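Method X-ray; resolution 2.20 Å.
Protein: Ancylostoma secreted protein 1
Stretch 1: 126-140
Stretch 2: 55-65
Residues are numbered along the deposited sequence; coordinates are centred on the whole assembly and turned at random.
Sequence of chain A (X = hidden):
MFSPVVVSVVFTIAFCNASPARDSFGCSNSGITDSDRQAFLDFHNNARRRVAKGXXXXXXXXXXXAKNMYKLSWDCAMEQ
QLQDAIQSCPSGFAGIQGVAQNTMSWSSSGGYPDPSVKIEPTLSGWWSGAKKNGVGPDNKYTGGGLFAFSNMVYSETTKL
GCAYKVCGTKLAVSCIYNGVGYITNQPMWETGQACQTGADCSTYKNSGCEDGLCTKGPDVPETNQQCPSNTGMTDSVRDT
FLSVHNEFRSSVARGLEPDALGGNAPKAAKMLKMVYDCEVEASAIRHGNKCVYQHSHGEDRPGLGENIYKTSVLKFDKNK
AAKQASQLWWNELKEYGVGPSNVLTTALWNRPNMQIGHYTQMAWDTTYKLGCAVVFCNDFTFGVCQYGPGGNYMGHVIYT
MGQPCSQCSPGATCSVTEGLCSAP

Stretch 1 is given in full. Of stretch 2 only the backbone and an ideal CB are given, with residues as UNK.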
# COMPACT_ATOMS: atom_id res chain seq x y z
N TRP A 126 -19.83 9.05 -6.48
CA TRP A 126 -18.47 8.66 -6.03
C TRP A 126 -17.50 8.56 -7.17
O TRP A 126 -16.39 9.09 -7.12
CB TRP A 126 -18.49 7.33 -5.25
CG TRP A 126 -19.17 7.40 -3.95
CD1 TRP A 126 -19.40 8.55 -3.20
CD2 TRP A 126 -19.67 6.31 -3.16
NE1 TRP A 126 -20.03 8.21 -2.04
CE2 TRP A 126 -20.24 6.86 -1.99
CE3 TRP A 126 -19.69 4.94 -3.32
CZ2 TRP A 126 -20.82 6.08 -0.98
CZ3 TRP A 126 -20.30 4.17 -2.32
CH2 TRP A 126 -20.86 4.75 -1.17
N TRP A 127 -17.95 7.88 -8.22
CA TRP A 127 -17.15 7.59 -9.38
C TRP A 127 -16.77 8.87 -10.22
O TRP A 127 -15.71 8.88 -10.87
CB TRP A 127 -17.88 6.50 -10.24
CG TRP A 127 -16.94 5.94 -11.37
CD1 TRP A 127 -16.88 6.34 -12.68
CD2 TRP A 127 -15.87 4.97 -11.21
NE1 TRP A 127 -15.90 5.65 -13.35
CE2 TRP A 127 -15.25 4.81 -12.47
CE3 TRP A 127 -15.42 4.19 -10.13
CZ2 TRP A 127 -14.22 3.92 -12.68
CZ3 TRP A 127 -14.38 3.31 -10.33
CH2 TRP A 127 -13.78 3.19 -11.60
N SER A 128 -17.56 9.96 -10.12
CA SER A 128 -17.48 11.08 -11.02
C SER A 128 -16.26 11.94 -10.69
O SER A 128 -15.99 12.92 -11.37
CB SER A 128 -18.80 11.92 -11.07
OG SER A 128 -19.15 12.50 -9.81
N GLY A 129 -15.56 11.57 -9.60
CA GLY A 129 -14.33 12.20 -9.17
C GLY A 129 -13.35 12.38 -10.33
O GLY A 129 -12.84 13.48 -10.54
N ALA A 130 -13.16 11.32 -11.12
CA ALA A 130 -12.11 11.28 -12.10
C ALA A 130 -12.47 12.05 -13.34
O ALA A 130 -11.59 12.67 -13.94
CB ALA A 130 -11.85 9.88 -12.44
N LYS A 131 -13.73 11.98 -13.75
CA LYS A 131 -14.19 12.68 -14.92
C LYS A 131 -14.25 14.17 -14.68
O LYS A 131 -14.04 14.95 -15.60
CB LYS A 131 -15.59 12.16 -15.31
CG LYS A 131 -16.25 12.93 -16.44
CD LYS A 131 -15.94 12.37 -17.79
CE LYS A 131 -16.88 12.94 -18.85
NZ LYS A 131 -18.01 12.02 -19.13
N LYS A 132 -14.59 14.57 -13.47
CA LYS A 132 -14.74 15.99 -13.17
C LYS A 132 -13.44 16.73 -12.92
O LYS A 132 -13.29 17.85 -13.35
CB LYS A 132 -15.75 16.20 -12.04
CG LYS A 132 -17.21 16.00 -12.51
CD LYS A 132 -18.19 16.61 -11.48
CE LYS A 132 -19.67 16.43 -11.86
NZ LYS A 132 -20.12 15.00 -11.85
N ASN A 133 -12.50 16.07 -12.23
CA ASN A 133 -11.19 16.67 -11.82
C ASN A 133 -9.96 16.22 -12.61
O ASN A 133 -9.01 16.97 -12.80
CB ASN A 133 -10.95 16.35 -10.35
CG ASN A 133 -12.01 16.95 -9.46
OD1 ASN A 133 -12.11 18.18 -9.35
ND2 ASN A 133 -12.83 16.07 -8.82
N GLY A 134 -9.96 14.96 -13.01
CA GLY A 134 -8.91 14.42 -13.85
C GLY A 134 -8.03 13.64 -12.91
O GLY A 134 -8.16 13.76 -11.70
N VAL A 135 -7.15 12.83 -13.48
CA VAL A 135 -6.19 12.00 -12.75
C VAL A 135 -4.81 12.29 -13.39
O VAL A 135 -4.68 12.33 -14.64
CB VAL A 135 -6.54 10.49 -12.90
CG1 VAL A 135 -5.45 9.61 -12.37
CG2 VAL A 135 -7.87 10.11 -12.20
N GLY A 136 -3.82 12.52 -12.53
CA GLY A 136 -2.40 12.66 -12.90
C GLY A 136 -1.74 11.57 -13.78
O GLY A 136 -2.21 10.42 -13.81
N PRO A 137 -0.65 11.93 -14.50
CA PRO A 137 -0.10 11.07 -15.57
C PRO A 137 0.34 9.64 -15.14
O PRO A 137 0.41 8.72 -16.03
CB PRO A 137 1.09 11.90 -16.12
CG PRO A 137 1.54 12.77 -14.90
CD PRO A 137 0.20 13.11 -14.22
N ASP A 138 0.63 9.44 -13.83
CA ASP A 138 1.00 8.13 -13.29
C ASP A 138 -0.19 7.47 -12.48
O ASP A 138 -0.00 6.48 -11.78
CB ASP A 138 2.25 8.24 -12.42
CG ASP A 138 3.47 8.77 -13.18
OD1 ASP A 138 3.55 8.60 -14.43
OD2 ASP A 138 4.37 9.33 -12.50
N ASN A 139 -1.40 8.02 -12.63
CA ASN A 139 -2.58 7.58 -11.93
C ASN A 139 -2.42 7.77 -10.43
O ASN A 139 -3.03 7.05 -9.63
CB ASN A 139 -2.95 6.13 -12.30
CG ASN A 139 -2.62 5.79 -13.76
OD1 ASN A 139 -3.00 6.49 -14.70
ND2 ASN A 139 -1.90 4.70 -13.94
N LYS A 140 -1.56 8.74 -10.05
CA LYS A 140 -1.25 8.93 -8.63
C LYS A 140 -2.32 9.68 -7.92
O LYS A 140 -2.89 10.63 -8.50
CB LYS A 140 0.12 9.59 -8.39
CG LYS A 140 1.28 8.68 -8.77
CD LYS A 140 2.65 9.34 -8.72
CE LYS A 140 3.71 8.22 -8.84
NZ LYS A 140 5.05 8.89 -8.99
N UNK A 55 -10.94 2.17 -21.36
CA UNK A 55 -12.17 2.63 -21.98
C UNK A 55 -12.90 3.74 -21.20
O UNK A 55 -13.88 4.28 -21.70
CB UNK A 55 -13.11 1.44 -22.16
N UNK A 56 -12.39 4.09 -20.02
CA UNK A 56 -13.09 4.99 -19.13
C UNK A 56 -12.64 6.44 -19.37
O UNK A 56 -11.42 6.77 -19.41
CB UNK A 56 -12.85 4.58 -17.67
N UNK A 57 -13.65 7.29 -19.48
CA UNK A 57 -13.46 8.69 -19.67
C UNK A 57 -12.75 9.35 -18.52
O UNK A 57 -12.97 9.03 -17.33
CB UNK A 57 -14.81 9.37 -19.90
N UNK A 58 -11.93 10.31 -18.90
CA UNK A 58 -11.32 11.26 -17.98
C UNK A 58 -11.86 12.69 -18.21
O UNK A 58 -12.82 12.87 -18.92
CB UNK A 58 -9.80 11.23 -18.14
N UNK A 59 -11.30 13.72 -17.58
CA UNK A 59 -11.76 15.07 -17.87
C UNK A 59 -11.35 15.50 -19.27
O UNK A 59 -11.99 16.40 -19.83
CB UNK A 59 -11.21 16.05 -16.83
N UNK A 60 -10.32 14.89 -19.82
CA UNK A 60 -9.83 15.30 -21.12
C UNK A 60 -9.72 14.16 -22.09
O UNK A 60 -10.06 14.33 -23.23
CB UNK A 60 -8.47 15.98 -20.98
N UNK A 61 -9.14 13.05 -21.74
CA UNK A 61 -9.16 12.01 -22.76
C UNK A 61 -9.66 10.74 -22.07
O UNK A 61 -10.68 10.83 -21.40
CB UNK A 61 -7.78 11.81 -23.40
N UNK A 62 -8.95 9.62 -22.22
CA UNK A 62 -9.22 8.38 -21.52
C UNK A 62 -8.25 8.15 -20.40
O UNK A 62 -7.03 8.45 -20.53
CB UNK A 62 -9.18 7.20 -22.49
N UNK A 63 -8.75 7.52 -19.32
CA UNK A 63 -7.86 7.04 -18.28
C UNK A 63 -6.92 6.01 -18.80
O UNK A 63 -7.31 5.19 -19.65
CB UNK A 63 -8.65 6.47 -17.10
N UNK A 64 -5.71 5.96 -18.24
CA UNK A 64 -4.79 4.88 -18.57
C UNK A 64 -5.35 3.48 -18.29
O UNK A 64 -5.97 3.28 -17.26
CB UNK A 64 -3.49 5.07 -17.79
N UNK A 65 -5.07 2.50 -19.18
CA UNK A 65 -5.38 1.07 -18.92
C UNK A 65 -4.62 0.53 -17.71
O UNK A 65 -3.58 1.09 -17.35
CB UNK A 65 -5.04 0.22 -20.15

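Position 55 lies out of reach of stretch 1: nothing there comes within 5.5 Å of its ideal CB, so the contact constrains it little. The residue is Leu55, with its side chain (m, t) clear of the other stretch.

At position 56 CA-to-CB points toward stretch 1, and the ideal CB stands 5.2 Å from Trp127 CZ2. The indole offers an N-H at its edge, which calls for an acceptor on a side chain long enough to pass beside the ring; Glu or Gln would suit. It is Glu56. With chi1 t and chi2 p, OE2 lies near the ring plane and accepts a hydrogen bond from Trp127 NE1 at 3.1 Å and 164°, a nearly straight geometry.

Position 57 points sideways, its ideal CB 3.8 Å from Lys131 CD. A lysine running alongside favours an acidic residue, though its aliphatic part would tolerate others. Asp57 fills the place, but its OD2 is 3.8 Å from Lys131 NZ, a long salt bridge.

At position 58 CA-to-CB points away, yet the backbone sits close: its CA is 4.4 Å from Lys131 CA, and its carbonyl O is 3.4 Å from Lys131 CD. The ideal CB is 4.8 Å from Ala130 O and 5.4 Å from Gly134 CA, so stretch 1 sets no tight limit on size; a short polar side chain is one of several options. Ser58 (t) brings OG to 4.1 Å from Gly134 CA. A water links the stretches, 2.4 Å from Ser58 OG and donating to Val135 O at 3.3 Å.

The ideal CB of position 59 is tight against Lys131 O (3.3 Å) and 4.1 Å from Gly134 CA. Carbonyls at the helix end favour a compact donor such as Asn or Ser. Asn59 lays its amide over Gly134, CG being 3.5 Å from Gly134 CA. A CB on Gly134 would come within 2.5 Å of Asn59 ND2, and at phi/psi of 101/167 it would also jam against the carbonyl O of Asn133, which by itself calls for glycine. Asn59 CA also makes a CA-H...O contact with Lys131 O (3.2 Å), while a water bridges Asn59 ND2 (3.0 Å) and Lys132 O (2.9 Å).

Positions 60, 61 and 62 meet no atom of stretch 1, leaving many choices open. At 61, phi/psi of -130/-130 is unusual, although a CB would have room. They are Ser60, Gly61 and Lys62; Lys62 NZ forms a salt bridge with Asp57 OD1 at 2.6 Å.

Position 63 points sideways, with its CB beyond 5.5 Å; a branched apolar chain could still reach Val135. Leu63 (m, t) does so, CD2 lying 3.9 Å from Val135 CG2.

Position 64 points toward stretch 1, its ideal CB 3.4 Å from Asn139 OD1. That acceptor, with Pro137 O nearby, asks for a short donor: Asn, Ser or Thr. Asn64 ND2 donates to Asn139 OD1 (2.7 Å, 167°) and weakly to Pro137 O (3.3 Å, 122°).

Position 65 points away and is unconstrained by the contact; phi of -62° permits proline, and it is Pro65.

Stretch 2 55-65: LEDSNSGKLNP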
# COMPACT_ATOMS: atom_id res chain seq x y z
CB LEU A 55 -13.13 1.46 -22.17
CG LEU A 55 -12.71 0.36 -23.15
CD1 LEU A 55 -13.63 -0.80 -22.89
CD2 LEU A 55 -12.78 0.80 -24.64
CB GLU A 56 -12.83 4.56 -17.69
CG GLU A 56 -13.61 5.26 -16.61
CD GLU A 56 -15.11 5.01 -16.68
OE1 GLU A 56 -15.53 3.89 -16.93
OE2 GLU A 56 -15.85 5.96 -16.46
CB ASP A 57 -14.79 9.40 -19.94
CG ASP A 57 -15.29 9.14 -21.33
OD1 ASP A 57 -14.60 8.40 -22.13
OD2 ASP A 57 -16.37 9.63 -21.63
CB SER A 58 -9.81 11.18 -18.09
OG SER A 58 -9.16 11.80 -17.00
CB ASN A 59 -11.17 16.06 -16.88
CG ASN A 59 -9.64 15.98 -16.84
OD1 ASN A 59 -9.02 14.99 -17.25
ND2 ASN A 59 -9.03 17.02 -16.32
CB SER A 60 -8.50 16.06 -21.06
OG SER A 60 -8.19 16.64 -22.32
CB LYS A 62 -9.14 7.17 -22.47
CG LYS A 62 -10.16 7.14 -23.58
CD LYS A 62 -11.56 6.82 -23.03
CE LYS A 62 -12.54 6.77 -24.19
NZ LYS A 62 -13.84 6.45 -23.69
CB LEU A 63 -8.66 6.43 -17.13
CG LEU A 63 -9.50 7.43 -16.34
CD1 LEU A 63 -10.45 6.73 -15.36
CD2 LEU A 63 -8.61 8.42 -15.60
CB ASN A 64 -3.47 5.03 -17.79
CG ASN A 64 -2.68 6.22 -18.22
OD1 ASN A 64 -2.52 6.43 -19.42
ND2 ASN A 64 -2.19 7.04 -17.23
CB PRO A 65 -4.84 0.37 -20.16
CG PRO A 65 -3.79 1.30 -20.72
CD PRO A 65 -4.47 2.65 -20.52
O HOH W 1 -6.72 11.79 -17.14
O HOH W 2 -6.54 14.50 -16.48
O HOH W 3 -10.98 18.81 -14.89
O HOH W 4 -5.37 7.45 -15.76
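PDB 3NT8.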